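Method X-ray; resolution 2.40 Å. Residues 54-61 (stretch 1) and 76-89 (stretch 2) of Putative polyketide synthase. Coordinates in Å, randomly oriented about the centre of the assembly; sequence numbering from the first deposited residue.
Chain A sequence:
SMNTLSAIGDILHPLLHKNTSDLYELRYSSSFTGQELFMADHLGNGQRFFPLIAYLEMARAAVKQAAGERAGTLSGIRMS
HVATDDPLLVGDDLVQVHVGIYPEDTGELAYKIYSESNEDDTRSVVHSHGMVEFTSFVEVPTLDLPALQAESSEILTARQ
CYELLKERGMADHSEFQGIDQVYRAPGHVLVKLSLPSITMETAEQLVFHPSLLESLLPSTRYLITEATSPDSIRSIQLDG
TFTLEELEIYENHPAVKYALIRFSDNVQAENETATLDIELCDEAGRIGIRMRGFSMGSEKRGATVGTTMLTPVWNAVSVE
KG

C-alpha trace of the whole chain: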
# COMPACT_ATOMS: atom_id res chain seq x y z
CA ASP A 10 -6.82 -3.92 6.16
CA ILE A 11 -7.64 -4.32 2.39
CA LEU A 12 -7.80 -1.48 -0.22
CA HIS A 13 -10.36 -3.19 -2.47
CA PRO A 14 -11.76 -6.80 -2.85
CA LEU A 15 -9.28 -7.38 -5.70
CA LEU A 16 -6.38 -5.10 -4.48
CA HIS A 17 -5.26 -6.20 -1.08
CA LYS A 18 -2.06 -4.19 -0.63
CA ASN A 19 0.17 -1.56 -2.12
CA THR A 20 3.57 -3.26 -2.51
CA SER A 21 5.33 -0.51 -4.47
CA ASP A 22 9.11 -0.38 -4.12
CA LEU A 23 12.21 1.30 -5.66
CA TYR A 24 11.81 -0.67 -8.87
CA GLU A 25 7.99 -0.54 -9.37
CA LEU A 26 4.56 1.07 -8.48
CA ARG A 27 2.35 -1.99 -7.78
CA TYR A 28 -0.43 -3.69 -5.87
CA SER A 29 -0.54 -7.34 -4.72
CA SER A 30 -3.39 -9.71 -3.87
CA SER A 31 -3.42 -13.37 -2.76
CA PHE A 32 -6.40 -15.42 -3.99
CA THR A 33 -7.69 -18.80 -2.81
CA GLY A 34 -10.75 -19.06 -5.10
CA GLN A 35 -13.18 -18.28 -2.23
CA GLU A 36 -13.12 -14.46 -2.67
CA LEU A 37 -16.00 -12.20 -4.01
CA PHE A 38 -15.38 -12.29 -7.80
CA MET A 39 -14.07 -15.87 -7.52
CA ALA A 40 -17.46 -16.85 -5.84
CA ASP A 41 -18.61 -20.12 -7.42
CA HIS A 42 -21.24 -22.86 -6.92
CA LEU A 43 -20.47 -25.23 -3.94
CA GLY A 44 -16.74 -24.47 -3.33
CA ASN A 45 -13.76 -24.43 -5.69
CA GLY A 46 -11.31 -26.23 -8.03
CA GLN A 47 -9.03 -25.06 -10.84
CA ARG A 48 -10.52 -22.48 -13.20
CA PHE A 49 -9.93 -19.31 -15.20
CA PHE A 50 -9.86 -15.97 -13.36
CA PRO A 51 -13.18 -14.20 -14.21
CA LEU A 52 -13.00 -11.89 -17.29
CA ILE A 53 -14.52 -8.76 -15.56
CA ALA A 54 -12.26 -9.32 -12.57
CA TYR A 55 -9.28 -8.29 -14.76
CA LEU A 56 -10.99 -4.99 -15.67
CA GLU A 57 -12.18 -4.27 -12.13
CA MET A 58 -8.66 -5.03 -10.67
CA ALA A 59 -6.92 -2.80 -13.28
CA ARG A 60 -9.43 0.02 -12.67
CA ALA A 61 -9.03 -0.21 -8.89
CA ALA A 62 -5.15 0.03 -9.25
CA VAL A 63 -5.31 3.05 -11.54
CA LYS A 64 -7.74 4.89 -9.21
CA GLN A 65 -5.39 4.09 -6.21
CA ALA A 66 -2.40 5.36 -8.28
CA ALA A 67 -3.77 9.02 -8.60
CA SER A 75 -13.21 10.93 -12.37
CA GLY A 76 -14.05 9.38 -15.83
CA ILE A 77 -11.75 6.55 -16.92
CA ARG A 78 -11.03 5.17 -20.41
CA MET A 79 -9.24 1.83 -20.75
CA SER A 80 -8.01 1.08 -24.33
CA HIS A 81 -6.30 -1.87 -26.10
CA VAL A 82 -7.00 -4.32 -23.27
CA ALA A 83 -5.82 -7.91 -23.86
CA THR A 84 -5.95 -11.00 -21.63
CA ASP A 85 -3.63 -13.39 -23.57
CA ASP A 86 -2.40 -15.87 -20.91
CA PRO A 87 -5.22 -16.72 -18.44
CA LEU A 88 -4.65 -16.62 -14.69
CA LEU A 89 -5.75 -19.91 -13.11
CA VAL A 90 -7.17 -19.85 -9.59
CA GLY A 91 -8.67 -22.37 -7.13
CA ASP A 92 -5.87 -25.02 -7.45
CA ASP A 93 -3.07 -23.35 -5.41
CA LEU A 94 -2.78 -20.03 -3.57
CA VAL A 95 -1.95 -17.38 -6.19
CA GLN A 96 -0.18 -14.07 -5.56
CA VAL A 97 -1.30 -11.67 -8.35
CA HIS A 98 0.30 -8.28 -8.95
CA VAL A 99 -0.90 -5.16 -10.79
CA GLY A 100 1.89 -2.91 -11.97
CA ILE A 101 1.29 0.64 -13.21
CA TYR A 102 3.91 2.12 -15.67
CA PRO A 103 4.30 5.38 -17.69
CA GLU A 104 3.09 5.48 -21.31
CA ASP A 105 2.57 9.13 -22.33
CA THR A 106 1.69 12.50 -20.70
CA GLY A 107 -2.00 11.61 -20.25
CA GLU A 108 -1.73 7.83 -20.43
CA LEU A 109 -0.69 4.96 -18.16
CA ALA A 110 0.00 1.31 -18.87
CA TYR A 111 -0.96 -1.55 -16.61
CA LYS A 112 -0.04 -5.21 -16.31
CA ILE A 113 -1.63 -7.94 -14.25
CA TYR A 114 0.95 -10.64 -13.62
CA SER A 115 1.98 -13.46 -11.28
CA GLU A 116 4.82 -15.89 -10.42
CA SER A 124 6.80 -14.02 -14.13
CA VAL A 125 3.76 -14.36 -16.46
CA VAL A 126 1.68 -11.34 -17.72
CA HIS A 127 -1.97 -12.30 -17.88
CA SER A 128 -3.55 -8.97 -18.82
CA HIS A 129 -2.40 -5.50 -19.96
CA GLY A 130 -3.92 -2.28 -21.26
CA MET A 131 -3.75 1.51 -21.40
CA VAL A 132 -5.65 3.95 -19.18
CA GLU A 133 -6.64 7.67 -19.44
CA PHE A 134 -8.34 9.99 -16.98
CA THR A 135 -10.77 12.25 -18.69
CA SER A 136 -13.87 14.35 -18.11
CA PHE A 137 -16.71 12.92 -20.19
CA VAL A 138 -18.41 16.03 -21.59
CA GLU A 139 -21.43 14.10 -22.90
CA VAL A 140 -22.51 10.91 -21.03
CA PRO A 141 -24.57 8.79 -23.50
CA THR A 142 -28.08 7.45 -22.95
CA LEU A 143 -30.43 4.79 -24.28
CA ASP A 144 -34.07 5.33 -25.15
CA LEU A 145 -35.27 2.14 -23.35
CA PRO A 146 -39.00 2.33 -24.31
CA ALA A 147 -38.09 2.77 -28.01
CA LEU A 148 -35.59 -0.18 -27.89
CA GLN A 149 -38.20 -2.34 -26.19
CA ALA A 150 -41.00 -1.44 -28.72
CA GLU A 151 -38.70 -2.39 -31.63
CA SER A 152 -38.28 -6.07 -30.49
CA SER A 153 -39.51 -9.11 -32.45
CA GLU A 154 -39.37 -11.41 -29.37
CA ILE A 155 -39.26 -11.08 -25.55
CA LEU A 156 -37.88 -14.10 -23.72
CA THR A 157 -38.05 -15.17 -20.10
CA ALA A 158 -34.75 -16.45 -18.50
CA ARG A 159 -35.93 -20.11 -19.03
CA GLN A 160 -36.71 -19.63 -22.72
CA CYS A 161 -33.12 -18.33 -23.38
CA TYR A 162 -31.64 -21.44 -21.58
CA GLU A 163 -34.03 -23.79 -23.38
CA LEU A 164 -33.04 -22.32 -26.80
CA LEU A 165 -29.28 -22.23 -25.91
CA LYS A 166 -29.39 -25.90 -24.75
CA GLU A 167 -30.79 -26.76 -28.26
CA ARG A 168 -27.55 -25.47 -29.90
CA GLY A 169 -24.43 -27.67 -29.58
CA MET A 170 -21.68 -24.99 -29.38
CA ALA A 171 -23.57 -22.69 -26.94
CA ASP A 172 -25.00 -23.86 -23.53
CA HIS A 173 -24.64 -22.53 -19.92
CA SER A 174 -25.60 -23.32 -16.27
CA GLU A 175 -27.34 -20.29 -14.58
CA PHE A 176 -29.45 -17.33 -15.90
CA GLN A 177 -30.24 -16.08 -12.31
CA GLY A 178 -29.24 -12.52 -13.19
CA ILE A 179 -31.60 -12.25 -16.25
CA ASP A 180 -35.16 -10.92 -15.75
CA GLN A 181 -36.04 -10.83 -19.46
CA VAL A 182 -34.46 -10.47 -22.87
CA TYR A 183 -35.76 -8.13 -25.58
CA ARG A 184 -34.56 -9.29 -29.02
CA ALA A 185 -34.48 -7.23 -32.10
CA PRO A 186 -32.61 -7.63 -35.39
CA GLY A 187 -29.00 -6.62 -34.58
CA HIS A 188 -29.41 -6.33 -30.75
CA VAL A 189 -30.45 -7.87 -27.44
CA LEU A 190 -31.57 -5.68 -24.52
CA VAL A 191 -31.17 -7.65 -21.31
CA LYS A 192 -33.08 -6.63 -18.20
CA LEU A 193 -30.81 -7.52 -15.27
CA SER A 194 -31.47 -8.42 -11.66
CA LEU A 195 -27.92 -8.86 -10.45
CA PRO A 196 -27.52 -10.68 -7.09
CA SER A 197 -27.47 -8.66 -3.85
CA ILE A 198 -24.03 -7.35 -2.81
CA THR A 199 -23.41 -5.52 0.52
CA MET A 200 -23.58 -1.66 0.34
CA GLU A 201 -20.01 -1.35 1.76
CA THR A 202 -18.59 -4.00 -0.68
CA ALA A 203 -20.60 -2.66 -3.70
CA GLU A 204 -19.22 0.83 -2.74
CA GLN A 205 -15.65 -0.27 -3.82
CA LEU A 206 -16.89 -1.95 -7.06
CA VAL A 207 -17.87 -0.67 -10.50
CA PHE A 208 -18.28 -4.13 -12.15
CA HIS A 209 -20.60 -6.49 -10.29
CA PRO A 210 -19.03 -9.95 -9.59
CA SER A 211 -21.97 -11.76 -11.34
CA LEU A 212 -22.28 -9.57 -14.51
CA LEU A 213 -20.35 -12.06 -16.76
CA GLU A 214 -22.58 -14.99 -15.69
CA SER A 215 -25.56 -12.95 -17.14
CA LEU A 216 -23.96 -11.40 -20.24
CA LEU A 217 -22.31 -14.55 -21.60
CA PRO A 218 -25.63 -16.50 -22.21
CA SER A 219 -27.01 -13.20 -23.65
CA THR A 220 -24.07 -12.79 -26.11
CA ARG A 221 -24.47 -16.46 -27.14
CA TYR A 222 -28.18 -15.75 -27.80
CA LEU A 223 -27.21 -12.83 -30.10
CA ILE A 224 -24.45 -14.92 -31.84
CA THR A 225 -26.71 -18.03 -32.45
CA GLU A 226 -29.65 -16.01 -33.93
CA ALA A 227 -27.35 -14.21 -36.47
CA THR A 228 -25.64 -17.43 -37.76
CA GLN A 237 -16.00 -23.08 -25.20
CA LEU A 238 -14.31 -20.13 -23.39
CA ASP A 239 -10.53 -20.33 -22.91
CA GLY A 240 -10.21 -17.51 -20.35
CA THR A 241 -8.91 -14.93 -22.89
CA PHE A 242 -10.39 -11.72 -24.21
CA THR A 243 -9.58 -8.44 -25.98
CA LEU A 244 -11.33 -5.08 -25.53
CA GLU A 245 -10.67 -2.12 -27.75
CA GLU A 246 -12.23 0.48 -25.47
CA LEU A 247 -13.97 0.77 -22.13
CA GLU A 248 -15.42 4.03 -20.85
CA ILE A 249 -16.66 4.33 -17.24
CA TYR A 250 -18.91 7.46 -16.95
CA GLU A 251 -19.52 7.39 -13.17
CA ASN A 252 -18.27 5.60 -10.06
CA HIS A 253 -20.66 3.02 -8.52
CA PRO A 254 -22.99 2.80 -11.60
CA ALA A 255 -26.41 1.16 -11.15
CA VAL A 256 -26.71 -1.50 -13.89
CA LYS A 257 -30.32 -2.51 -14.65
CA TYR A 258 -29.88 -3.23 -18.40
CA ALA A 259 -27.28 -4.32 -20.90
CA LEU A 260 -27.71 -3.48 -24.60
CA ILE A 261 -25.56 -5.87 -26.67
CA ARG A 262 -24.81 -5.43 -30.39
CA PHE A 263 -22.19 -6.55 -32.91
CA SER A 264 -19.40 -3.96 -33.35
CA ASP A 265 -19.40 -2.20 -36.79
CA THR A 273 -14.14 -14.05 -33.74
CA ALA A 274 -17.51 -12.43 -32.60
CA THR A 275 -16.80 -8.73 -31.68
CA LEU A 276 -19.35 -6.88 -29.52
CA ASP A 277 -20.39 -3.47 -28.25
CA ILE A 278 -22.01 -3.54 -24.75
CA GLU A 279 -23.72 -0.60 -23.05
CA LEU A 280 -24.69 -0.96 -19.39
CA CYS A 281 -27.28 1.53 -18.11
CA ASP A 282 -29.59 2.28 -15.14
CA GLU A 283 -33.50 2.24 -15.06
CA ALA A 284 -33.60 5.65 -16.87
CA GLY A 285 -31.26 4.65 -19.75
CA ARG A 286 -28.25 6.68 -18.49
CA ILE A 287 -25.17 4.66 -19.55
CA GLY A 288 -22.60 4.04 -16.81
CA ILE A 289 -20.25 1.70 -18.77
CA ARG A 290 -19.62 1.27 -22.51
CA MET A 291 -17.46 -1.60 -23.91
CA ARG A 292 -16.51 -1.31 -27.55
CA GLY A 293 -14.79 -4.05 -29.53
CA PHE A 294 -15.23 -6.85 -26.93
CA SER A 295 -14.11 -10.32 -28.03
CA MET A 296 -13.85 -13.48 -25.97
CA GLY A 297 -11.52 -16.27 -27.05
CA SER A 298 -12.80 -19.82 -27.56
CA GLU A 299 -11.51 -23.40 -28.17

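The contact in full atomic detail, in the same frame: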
# COMPACT_ATOMS: atom_id res chain seq x y z
N ALA A 54 -13.13 -9.52 -13.71
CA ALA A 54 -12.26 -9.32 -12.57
C ALA A 54 -10.95 -8.66 -12.98
O ALA A 54 -10.44 -7.83 -12.24
CB ALA A 54 -12.00 -10.63 -11.87
N TYR A 55 -10.48 -8.92 -14.23
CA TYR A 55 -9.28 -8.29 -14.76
C TYR A 55 -9.49 -6.80 -14.97
O TYR A 55 -8.57 -6.02 -14.73
CB TYR A 55 -8.90 -8.91 -16.12
CG TYR A 55 -8.42 -10.34 -16.07
CD1 TYR A 55 -7.12 -10.65 -15.68
CD2 TYR A 55 -9.22 -11.37 -16.54
CE1 TYR A 55 -6.63 -11.95 -15.76
CE2 TYR A 55 -8.75 -12.68 -16.60
CZ TYR A 55 -7.44 -12.96 -16.25
OH TYR A 55 -6.96 -14.23 -16.34
N LEU A 56 -10.68 -6.40 -15.42
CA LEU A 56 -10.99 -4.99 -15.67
C LEU A 56 -11.18 -4.22 -14.39
O LEU A 56 -10.70 -3.10 -14.26
CB LEU A 56 -12.24 -4.89 -16.52
CG LEU A 56 -12.21 -5.60 -17.89
CD1 LEU A 56 -13.58 -5.53 -18.53
CD2 LEU A 56 -11.17 -5.01 -18.78
N GLU A 57 -11.91 -4.82 -13.47
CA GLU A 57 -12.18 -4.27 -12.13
C GLU A 57 -10.87 -4.09 -11.31
O GLU A 57 -10.69 -3.05 -10.70
CB GLU A 57 -13.17 -5.19 -11.39
CG GLU A 57 -13.64 -4.70 -10.05
CD GLU A 57 -14.19 -3.30 -10.01
OE1 GLU A 57 -14.88 -2.91 -10.97
OE2 GLU A 57 -13.90 -2.56 -9.03
N MET A 58 -9.97 -5.09 -11.35
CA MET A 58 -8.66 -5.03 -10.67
C MET A 58 -7.79 -3.91 -11.25
O MET A 58 -7.23 -3.12 -10.51
CB MET A 58 -7.92 -6.38 -10.77
CG MET A 58 -6.82 -6.52 -9.77
SD MET A 58 -5.70 -7.94 -9.99
CE MET A 58 -6.73 -9.18 -9.78
N ALA A 59 -7.69 -3.84 -12.58
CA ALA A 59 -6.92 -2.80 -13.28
C ALA A 59 -7.45 -1.40 -12.99
O ALA A 59 -6.66 -0.48 -12.79
CB ALA A 59 -6.99 -3.07 -14.77
N ARG A 60 -8.78 -1.25 -12.95
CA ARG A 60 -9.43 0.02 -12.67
C ARG A 60 -9.17 0.45 -11.24
O ARG A 60 -8.94 1.63 -10.99
CB ARG A 60 -10.94 -0.15 -12.88
CG ARG A 60 -11.74 1.12 -12.72
CD ARG A 60 -13.15 0.79 -12.34
NE ARG A 60 -13.23 0.16 -11.00
CZ ARG A 60 -13.21 0.80 -9.84
NH1 ARG A 60 -13.10 2.12 -9.80
NH2 ARG A 60 -13.31 0.12 -8.70
N ALA A 61 -9.28 -0.48 -10.30
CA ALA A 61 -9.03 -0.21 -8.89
C ALA A 61 -7.57 0.27 -8.67
O ALA A 61 -7.38 1.26 -7.99
CB ALA A 61 -9.32 -1.46 -8.08
N GLY A 76 -13.86 10.23 -14.64
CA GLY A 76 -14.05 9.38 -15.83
C GLY A 76 -12.76 8.67 -16.20
O GLY A 76 -11.69 9.27 -16.15
N ILE A 77 -12.86 7.40 -16.55
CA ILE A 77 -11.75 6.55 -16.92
C ILE A 77 -12.03 5.95 -18.29
O ILE A 77 -13.15 5.56 -18.56
CB ILE A 77 -11.57 5.41 -15.88
CG1 ILE A 77 -10.93 5.97 -14.60
CG2 ILE A 77 -10.73 4.25 -16.45
CD1 ILE A 77 -11.01 5.05 -13.42
N ARG A 78 -10.97 5.86 -19.13
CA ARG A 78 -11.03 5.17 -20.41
C ARG A 78 -9.91 4.15 -20.43
O ARG A 78 -8.75 4.53 -20.29
CB ARG A 78 -10.90 6.10 -21.61
CG ARG A 78 -11.02 5.34 -22.95
CD ARG A 78 -10.68 6.15 -24.17
NE ARG A 78 -11.66 7.22 -24.36
CZ ARG A 78 -11.46 8.52 -24.17
NH1 ARG A 78 -10.26 8.97 -23.81
NH2 ARG A 78 -12.44 9.38 -24.36
N MET A 79 -10.23 2.87 -20.58
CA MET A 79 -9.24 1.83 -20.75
C MET A 79 -9.27 1.46 -22.24
O MET A 79 -10.34 1.36 -22.79
CB MET A 79 -9.50 0.62 -19.88
CG MET A 79 -9.70 0.97 -18.42
SD MET A 79 -10.09 -0.45 -17.35
CE MET A 79 -8.82 -1.49 -17.74
N SER A 80 -8.12 1.35 -22.89
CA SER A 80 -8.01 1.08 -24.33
C SER A 80 -7.03 -0.07 -24.56
O SER A 80 -6.12 -0.24 -23.77
CB SER A 80 -7.44 2.31 -25.05
OG SER A 80 -8.36 3.38 -25.03
N HIS A 81 -7.20 -0.80 -25.67
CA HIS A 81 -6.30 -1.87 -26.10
C HIS A 81 -6.04 -2.92 -25.03
O HIS A 81 -4.91 -3.32 -24.82
CB HIS A 81 -4.98 -1.27 -26.59
CG HIS A 81 -5.16 -0.18 -27.60
ND1 HIS A 81 -5.85 -0.41 -28.78
CD2 HIS A 81 -4.76 1.11 -27.56
CE1 HIS A 81 -5.83 0.75 -29.44
NE2 HIS A 81 -5.20 1.70 -28.73
N VAL A 82 -7.09 -3.32 -24.34
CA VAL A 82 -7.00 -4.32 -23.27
C VAL A 82 -6.90 -5.72 -23.89
O VAL A 82 -7.61 -6.03 -24.85
CB VAL A 82 -8.18 -4.22 -22.29
CG1 VAL A 82 -8.12 -5.31 -21.23
CG2 VAL A 82 -8.25 -2.83 -21.63
N ALA A 83 -6.03 -6.55 -23.33
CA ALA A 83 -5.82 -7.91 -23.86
C ALA A 83 -5.44 -8.85 -22.75
O ALA A 83 -4.51 -8.57 -22.02
CB ALA A 83 -4.75 -7.88 -24.94
N THR A 84 -6.24 -9.91 -22.55
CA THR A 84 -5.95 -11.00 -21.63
C THR A 84 -5.55 -12.16 -22.51
O THR A 84 -6.43 -12.81 -23.06
CB THR A 84 -7.12 -11.31 -20.70
OG1 THR A 84 -7.29 -10.20 -19.81
CG2 THR A 84 -6.91 -12.60 -19.90
N ASP A 85 -4.24 -12.39 -22.68
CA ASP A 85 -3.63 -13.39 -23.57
C ASP A 85 -3.32 -14.73 -22.89
O ASP A 85 -3.38 -15.77 -23.55
CB ASP A 85 -2.27 -12.86 -24.16
CG ASP A 85 -1.55 -11.72 -23.39
OD1 ASP A 85 -2.21 -10.72 -23.04
OD2 ASP A 85 -0.36 -11.91 -23.03
N ASP A 86 -2.82 -14.68 -21.65
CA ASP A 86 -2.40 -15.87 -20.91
C ASP A 86 -3.24 -15.93 -19.65
O ASP A 86 -2.96 -15.20 -18.72
CB ASP A 86 -0.90 -15.79 -20.61
CG ASP A 86 -0.24 -17.13 -20.31
OD1 ASP A 86 -0.97 -18.11 -20.00
OD2 ASP A 86 1.00 -17.21 -20.41
N PRO A 87 -4.32 -16.75 -19.61
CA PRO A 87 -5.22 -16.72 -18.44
C PRO A 87 -4.61 -17.11 -17.09
O PRO A 87 -3.85 -18.07 -16.97
CB PRO A 87 -6.34 -17.70 -18.82
CG PRO A 87 -6.26 -17.84 -20.26
CD PRO A 87 -4.84 -17.65 -20.66
N LEU A 88 -5.01 -16.35 -16.07
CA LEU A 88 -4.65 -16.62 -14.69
C LEU A 88 -5.59 -17.73 -14.21
O LEU A 88 -6.81 -17.65 -14.40
CB LEU A 88 -4.83 -15.34 -13.84
CG LEU A 88 -4.75 -15.45 -12.32
CD1 LEU A 88 -3.39 -15.97 -11.85
CD2 LEU A 88 -5.05 -14.12 -11.67
N LEU A 89 -5.00 -18.78 -13.63
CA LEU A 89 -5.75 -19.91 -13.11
C LEU A 89 -5.79 -19.78 -11.61
O LEU A 89 -4.77 -19.54 -10.99
CB LEU A 89 -5.10 -21.25 -13.49
CG LEU A 89 -5.07 -21.60 -14.97
CD1 LEU A 89 -4.61 -23.03 -15.16
CD2 LEU A 89 -6.42 -21.46 -15.59

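Stretch 1 is one piece of a longer helix. Stretch 2 is extended chain: a strand through 77-79, a corner at H81, a second strand at 82-84, then a loop that leads to L89. The helix and the first strand run at 127° to each other, and their axes come no closer than 10.6 Å. That gap leaves room for side chains from both sides. The CA atoms of Y55 and T84 are 8.1 Å apart, as are those of R60 and I77. Within stretch 1, the first residues meet the second strand and the later ones meet the first strand.

The first strand alternates. I77 and M79 point toward the helix, while R78 and S80 are out of its reach. Past the corner, V82 and T84 again point toward the helix and A83 does not reach it.

M79 is the main bump in the middle. Its CE lies 3.8 Å from A59 CB. The alanine is small, so the helix surface is low here and the methionine tip can come close. The same CE is 4.4 Å from L56 CD2, and M79 SD is 4.1 Å from L56 O.

L56 leaves the helix sideways, but its end comes nearer to the strands. Its CD2 reaches V82 CG1 at 3.9 Å. One leucine methyl therefore touches residues on both sides of the corner. These are apolar contacts, held by fit and by exclusion of water.

Y55 is the long bump at the other end. It has the largest covered area of any residue here, 96 Å². T84 lies over one face of its ring. The T84 methyl CG2 is 4.0 Å from the Y55 ring centroid, 24° off the normal, which makes a CH-pi contact.

The tyrosine tip reaches the loop. The backbone N of L88 donates a hydrogen bond to Y55 OH, 2.9 Å long and nearly straight at 168°. It is the only hydrogen bond between the stretches. L88 N lies at the ring edge, near the ring plane. L88 also packs its CB 4.3 Å from Y55 CZ, and P87 CA is 3.7 Å from Y55 OH.

At the far end, I77 CD1 meets R60 CG at 4.1 Å. Only the aliphatic part of the arginine is used, because its end leads away. There R60 NH2 forms a salt bridge with E57 OE2 at 2.8 Å, within the helix. The charged pair stays off the apolar contact.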